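Long-range contact in LbaCas13a H328A (C2c2) (Lachnospiraceae bacterium NK4A179, PDB 5WLH), which binds and probably processes CRISPR precursor RNA and, as a guide-directed Cas13a nuclease, probably cleaves target RNA: residues A[656-668]-A[879-891]. Numbering follows the deposited sequence.
Sequences DLKKLLIDLYKDN and FVPDFAKYVKPYA
Phe883 lays the outer end of its ring against the helix that carries Leu661 and Ile662. Its CE1 lies 3.5 Å from Leu661 CB. The ring reaches the helix because CG stands anti to the backbone N (chi1 177°). Ile662 CG1 sits at the ring edge, in plane, and Phe883 CZ in turn meets the edge of the Tyr665 ring. The Tyr665 hydroxyl is hydrogen-bonded to Glu726. Next to this cluster, Phe879 packs its CE1 3.9 Å from Leu657 CD1 and its CZ against Leu661 CD1. Val880 CG2 sits over one face of the Phe879 ring, offset toward the rim. Helix 635-645 adds Phe643 to Leu661 and Thr636 to Phe883, so this side is the tightly packed one.

The other side is looser and more exposed. Ile662 CD1 touches Tyr886 CD2 at 3.5 Å, but the tyrosine is poorly ordered. Lys658 bends at chi3 and chi4, which brings NZ to a salt bridge with Asp882 OD2. The modelled 2.4 Å between Lys658 NZ and Asp882 OD2 is very short, so its exact length is doubtful. Past the helix, water takes over. One water joins Lys666 O to Lys888 N, and a second joins Asn668 N to Pro889 O. Pro889 CG rests 3.3 Å from Tyr665 O. Asn668 ND2 lies over one face of the Tyr890 ring, 3.5 Å above its plane, offset toward the rim. A serine in place of Tyr890 would probably leave the Asn668 amide without its ring platform and open a gap beside Leu969 and Met635.

The arrangement is plain helix-to-loop packing, about 8 Å at the nearest atom from the bound RNA. The irregular segment 879-891, with type I turns at Val880-Phe883 and Lys888-Ala891, lines helix 654-665 within a largely helical protein and runs to Ala891, where helix 891-898 begins.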
loop_
_atom_site.group_PDB
_atom_site.type_symbol
_atom_site.label_atom_id
_atom_site.label_comp_id
_atom_site.label_asym_id
_atom_site.label_seq_id
_atom_site.Cartn_x
_atom_site.Cartn_y
_atom_site.Cartn_z
ATOM N N ASP A 656 -29.210 -26.442 22.031
ATOM C CA ASP A 656 -29.326 -25.153 21.356
ATOM C C ASP A 656 -28.030 -24.790 20.645
ATOM O O ASP A 656 -28.056 -24.282 19.516
ATOM C CB ASP A 656 -29.687 -24.055 22.351
ATOM C CG ASP A 656 -31.081 -24.228 22.946
ATOM O OD1 ASP A 656 -31.762 -25.223 22.613
ATOM O OD2 ASP A 656 -31.492 -23.351 23.741
ATOM N N LEU A 657 -26.887 -25.039 21.296
ATOM C CA LEU A 657 -25.596 -24.788 20.656
ATOM C C LEU A 657 -25.362 -25.728 19.485
ATOM O O LEU A 657 -24.742 -25.341 18.487
ATOM C CB LEU A 657 -24.466 -24.907 21.675
ATOM C CG LEU A 657 -24.529 -23.849 22.781
ATOM C CD1 LEU A 657 -23.474 -24.097 23.869
ATOM C CD2 LEU A 657 -24.401 -22.450 22.189
ATOM N N LYS A 658 -25.844 -26.970 19.584
ATOM C CA LYS A 658 -25.711 -27.885 18.460
ATOM C C LYS A 658 -26.455 -27.361 17.246
ATOM O O LYS A 658 -25.942 -27.418 16.123
ATOM C CB LYS A 658 -26.235 -29.277 18.828
ATOM C CG LYS A 658 -26.340 -30.204 17.607
ATOM C CD LYS A 658 -27.380 -31.296 17.805
ATOM C CE LYS A 658 -26.827 -32.405 18.660
ATOM N NZ LYS A 658 -25.583 -32.934 18.043
ATOM N N LYS A 659 -27.680 -26.873 17.449
ATOM C CA LYS A 659 -28.431 -26.295 16.343
ATOM C C LYS A 659 -27.644 -25.169 15.692
ATOM O O LYS A 659 -27.525 -25.111 14.462
ATOM C CB LYS A 659 -29.787 -25.787 16.828
ATOM C CG LYS A 659 -30.605 -25.104 15.748
ATOM C CD LYS A 659 -30.545 -23.602 15.889
ATOM C CE LYS A 659 -31.704 -22.911 15.181
ATOM N NZ LYS A 659 -31.635 -23.057 13.697
ATOM N N LEU A 660 -27.101 -24.267 16.511
ATOM C CA LEU A 660 -26.286 -23.168 15.995
ATOM C C LEU A 660 -25.055 -23.697 15.261
ATOM O O LEU A 660 -24.749 -23.257 14.148
ATOM C CB LEU A 660 -25.876 -22.240 17.146
ATOM C CG LEU A 660 -25.010 -21.020 16.788
ATOM C CD1 LEU A 660 -25.684 -20.184 15.720
ATOM C CD2 LEU A 660 -24.764 -20.170 18.012
ATOM N N LEU A 661 -24.339 -24.643 15.877
ATOM C CA LEU A 661 -23.135 -25.204 15.268
ATOM C C LEU A 661 -23.418 -25.737 13.875
ATOM O O LEU A 661 -22.660 -25.481 12.927
ATOM C CB LEU A 661 -22.575 -26.319 16.151
ATOM C CG LEU A 661 -21.773 -25.934 17.383
ATOM C CD1 LEU A 661 -21.650 -27.142 18.301
ATOM C CD2 LEU A 661 -20.394 -25.381 16.988
ATOM N N ILE A 662 -24.511 -26.492 13.732
ATOM C CA ILE A 662 -24.853 -27.033 12.425
ATOM C C ILE A 662 -25.176 -25.904 11.458
ATOM O O ILE A 662 -24.739 -25.918 10.303
ATOM C CB ILE A 662 -26.018 -28.038 12.547
ATOM C CG1 ILE A 662 -25.569 -29.253 13.360
ATOM C CG2 ILE A 662 -26.498 -28.465 11.174
ATOM C CD1 ILE A 662 -26.711 -30.172 13.758
ATOM N N ASP A 663 -25.929 -24.897 11.916
ATOM C CA ASP A 663 -26.245 -23.755 11.057
ATOM C C ASP A 663 -24.982 -23.059 10.566
ATOM O O ASP A 663 -24.882 -22.702 9.386
ATOM C CB ASP A 663 -27.099 -22.743 11.811
ATOM C CG ASP A 663 -28.522 -23.210 12.025
ATOM O OD1 ASP A 663 -28.927 -24.258 11.464
ATOM O OD2 ASP A 663 -29.230 -22.507 12.770
ATOM N N LEU A 664 -24.013 -22.847 11.457
ATOM C CA LEU A 664 -22.849 -22.040 11.103
ATOM C C LEU A 664 -21.863 -22.792 10.221
ATOM O O LEU A 664 -21.231 -22.182 9.352
ATOM C CB LEU A 664 -22.137 -21.548 12.364
ATOM C CG LEU A 664 -22.944 -20.589 13.260
ATOM C CD1 LEU A 664 -22.058 -19.957 14.309
ATOM C CD2 LEU A 664 -23.664 -19.507 12.443
ATOM N N TYR A 665 -21.722 -24.105 10.406
ATOM C CA TYR A 665 -20.586 -24.815 9.843
ATOM C C TYR A 665 -20.964 -25.911 8.855
ATOM O O TYR A 665 -20.067 -26.602 8.355
ATOM C CB TYR A 665 -19.732 -25.378 10.982
ATOM C CG TYR A 665 -19.320 -24.284 11.949
ATOM C CD1 TYR A 665 -18.792 -23.083 11.475
ATOM C CD2 TYR A 665 -19.475 -24.434 13.321
ATOM C CE1 TYR A 665 -18.429 -22.069 12.348
ATOM C CE2 TYR A 665 -19.119 -23.416 14.202
ATOM C CZ TYR A 665 -18.591 -22.244 13.711
ATOM O OH TYR A 665 -18.235 -21.230 14.578
ATOM N N LYS A 666 -22.254 -26.060 8.539
ATOM C CA LYS A 666 -22.683 -27.066 7.567
ATOM C C LYS A 666 -22.116 -26.786 6.185
ATOM O O LYS A 666 -21.856 -27.724 5.419
ATOM C CB LYS A 666 -24.213 -27.131 7.499
ATOM C CG LYS A 666 -24.887 -25.852 7.008
ATOM C CD LYS A 666 -26.409 -25.915 7.096
ATOM C CE LYS A 666 -27.034 -24.520 6.997
ATOM N NZ LYS A 666 -28.525 -24.551 7.032
ATOM N N ASP A 667 -21.941 -25.511 5.835
ATOM C CA ASP A 667 -21.368 -25.127 4.555
ATOM C C ASP A 667 -20.186 -24.213 4.797
ATOM O O ASP A 667 -20.222 -23.367 5.695
ATOM C CB ASP A 667 -22.391 -24.416 3.664
ATOM C CG ASP A 667 -23.658 -25.222 3.487
ATOM O OD1 ASP A 667 -23.547 -26.439 3.224
ATOM O OD2 ASP A 667 -24.753 -24.642 3.619
ATOM N N ASN A 668 -19.132 -24.392 4.008
ATOM C CA ASN A 668 -18.029 -23.442 4.059
ATOM C C ASN A 668 -18.526 -22.086 3.577
ATOM O O ASN A 668 -19.255 -21.996 2.586
ATOM C CB ASN A 668 -16.865 -23.937 3.204
ATOM C CG ASN A 668 -16.108 -25.074 3.869
ATOM O OD1 ASN A 668 -16.116 -25.202 5.097
ATOM N ND2 ASN A 668 -15.456 -25.905 3.064
ATOM N N PHE A 879 -19.245 -32.621 24.906
ATOM C CA PHE A 879 -19.971 -31.515 24.291
ATOM C C PHE A 879 -20.205 -31.828 22.819
ATOM O O PHE A 879 -19.253 -31.889 22.031
ATOM C CB PHE A 879 -19.208 -30.204 24.462
ATOM C CG PHE A 879 -19.809 -29.057 23.705
ATOM C CD1 PHE A 879 -21.079 -28.595 24.012
ATOM C CD2 PHE A 879 -19.108 -28.448 22.676
ATOM C CE1 PHE A 879 -21.638 -27.544 23.314
ATOM C CE2 PHE A 879 -19.662 -27.405 21.970
ATOM C CZ PHE A 879 -20.925 -26.943 22.295
ATOM N N VAL A 880 -21.471 -32.034 22.462
ATOM C CA VAL A 880 -21.930 -32.326 21.104
ATOM C C VAL A 880 -20.961 -33.271 20.397
ATOM O O VAL A 880 -20.415 -32.922 19.342
ATOM C CB VAL A 880 -22.129 -31.025 20.308
ATOM C CG1 VAL A 880 -22.967 -31.276 19.062
ATOM C CG2 VAL A 880 -22.807 -29.991 21.176
ATOM N N PRO A 881 -20.708 -34.470 20.931
ATOM C CA PRO A 881 -19.787 -35.389 20.248
ATOM C C PRO A 881 -20.336 -35.921 18.935
ATOM O O PRO A 881 -19.567 -36.470 18.135
ATOM C CB PRO A 881 -19.600 -36.514 21.271
ATOM C CG PRO A 881 -20.897 -36.545 22.011
ATOM C CD PRO A 881 -21.384 -35.114 22.074
ATOM N N ASP A 882 -21.638 -35.770 18.695
ATOM C CA ASP A 882 -22.307 -36.219 17.484
ATOM C C ASP A 882 -22.285 -35.167 16.380
ATOM O O ASP A 882 -23.072 -35.256 15.432
ATOM C CB ASP A 882 -23.754 -36.596 17.815
ATOM C CG ASP A 882 -24.390 -35.628 18.811
ATOM O OD1 ASP A 882 -23.710 -35.233 19.776
ATOM O OD2 ASP A 882 -25.564 -35.253 18.621
ATOM N N PHE A 883 -21.400 -34.177 16.490
ATOM C CA PHE A 883 -21.473 -33.005 15.626
ATOM C C PHE A 883 -21.054 -33.331 14.194
ATOM O O PHE A 883 -21.745 -32.963 13.234
ATOM C CB PHE A 883 -20.608 -31.891 16.218
ATOM C CG PHE A 883 -20.546 -30.667 15.377
ATOM C CD1 PHE A 883 -21.702 -30.114 14.855
ATOM C CD2 PHE A 883 -19.330 -30.064 15.101
ATOM C CE1 PHE A 883 -21.648 -28.988 14.068
ATOM C CE2 PHE A 883 -19.273 -28.935 14.323
ATOM C CZ PHE A 883 -20.435 -28.398 13.801
ATOM N N ALA A 884 -19.926 -34.030 14.028
ATOM C CA ALA A 884 -19.424 -34.332 12.689
ATOM C C ALA A 884 -20.406 -35.160 11.862
ATOM O O ALA A 884 -20.274 -35.214 10.633
ATOM C CB ALA A 884 -18.082 -35.058 12.786
ATOM N N LYS A 885 -21.387 -35.797 12.505
ATOM C CA LYS A 885 -22.336 -36.635 11.781
ATOM C C LYS A 885 -23.318 -35.805 10.965
ATOM O O LYS A 885 -23.818 -36.274 9.936
ATOM C CB LYS A 885 -23.082 -37.536 12.770
ATOM C CG LYS A 885 -24.119 -38.456 12.150
ATOM C CD LYS A 885 -25.338 -38.599 13.049
ATOM C CE LYS A 885 -24.940 -38.916 14.487
ATOM N NZ LYS A 885 -26.043 -38.630 15.446
ATOM N N TYR A 886 -23.589 -34.569 11.385
ATOM C CA TYR A 886 -24.650 -33.780 10.770
ATOM C C TYR A 886 -24.194 -32.956 9.572
ATOM O O TYR A 886 -25.041 -32.537 8.775
ATOM C CB TYR A 886 -25.275 -32.837 11.803
ATOM C CG TYR A 886 -26.137 -33.520 12.846
ATOM C CD1 TYR A 886 -25.562 -34.230 13.891
ATOM C CD2 TYR A 886 -27.525 -33.439 12.792
ATOM C CE1 TYR A 886 -26.344 -34.851 14.853
ATOM C CE2 TYR A 886 -28.316 -34.054 13.750
ATOM C CZ TYR A 886 -27.719 -34.760 14.777
ATOM O OH TYR A 886 -28.498 -35.375 15.731
ATOM N N VAL A 887 -22.893 -32.692 9.430
ATOM C CA VAL A 887 -22.391 -31.783 8.406
ATOM C C VAL A 887 -21.165 -32.395 7.737
ATOM O O VAL A 887 -20.410 -33.150 8.356
ATOM C CB VAL A 887 -22.053 -30.395 8.999
ATOM C CG1 VAL A 887 -23.244 -29.820 9.753
ATOM C CG2 VAL A 887 -20.849 -30.485 9.916
ATOM N N LYS A 888 -20.974 -32.066 6.454
ATOM C CA LYS A 888 -19.793 -32.492 5.698
ATOM C C LYS A 888 -19.351 -31.372 4.758
ATOM O O LYS A 888 -19.361 -31.528 3.536
ATOM C CB LYS A 888 -20.085 -33.771 4.910
ATOM C CG LYS A 888 -20.572 -34.948 5.739
ATOM C CD LYS A 888 -19.444 -35.595 6.533
ATOM C CE LYS A 888 -20.001 -36.426 7.691
ATOM N NZ LYS A 888 -18.983 -36.691 8.748
ATOM N N PRO A 889 -18.934 -30.222 5.301
ATOM C CA PRO A 889 -18.623 -29.080 4.423
ATOM C C PRO A 889 -17.441 -29.307 3.483
ATOM O O PRO A 889 -17.385 -28.659 2.433
ATOM C CB PRO A 889 -18.349 -27.934 5.412
ATOM C CG PRO A 889 -17.974 -28.608 6.693
ATOM C CD PRO A 889 -18.776 -29.880 6.728
ATOM N N TYR A 890 -16.503 -30.197 3.802
ATOM C CA TYR A 890 -15.282 -30.321 3.010
ATOM C C TYR A 890 -15.335 -31.437 1.980
ATOM O O TYR A 890 -14.339 -31.661 1.289
ATOM C CB TYR A 890 -14.069 -30.525 3.930
ATOM C CG TYR A 890 -13.736 -29.267 4.684
ATOM C CD1 TYR A 890 -12.948 -28.271 4.106
ATOM C CD2 TYR A 890 -14.241 -29.057 5.953
ATOM C CE1 TYR A 890 -12.669 -27.103 4.794
ATOM C CE2 TYR A 890 -13.965 -27.909 6.646
ATOM C CZ TYR A 890 -13.185 -26.933 6.073
ATOM O OH TYR A 890 -12.926 -25.792 6.800
ATOM N N ALA A 891 -16.480 -32.110 1.832
ATOM C CA ALA A 891 -16.543 -33.298 0.979
ATOM C C ALA A 891 -15.991 -33.030 -0.423
ATOM O O ALA A 891 -15.094 -33.741 -0.895
ATOM C CB ALA A 891 -17.986 -33.805 0.915
HETATM O O HOH W 1 -22.734 -30.197 5.223
HETATM O O HOH W 2 -19.086 -26.549 2.110
#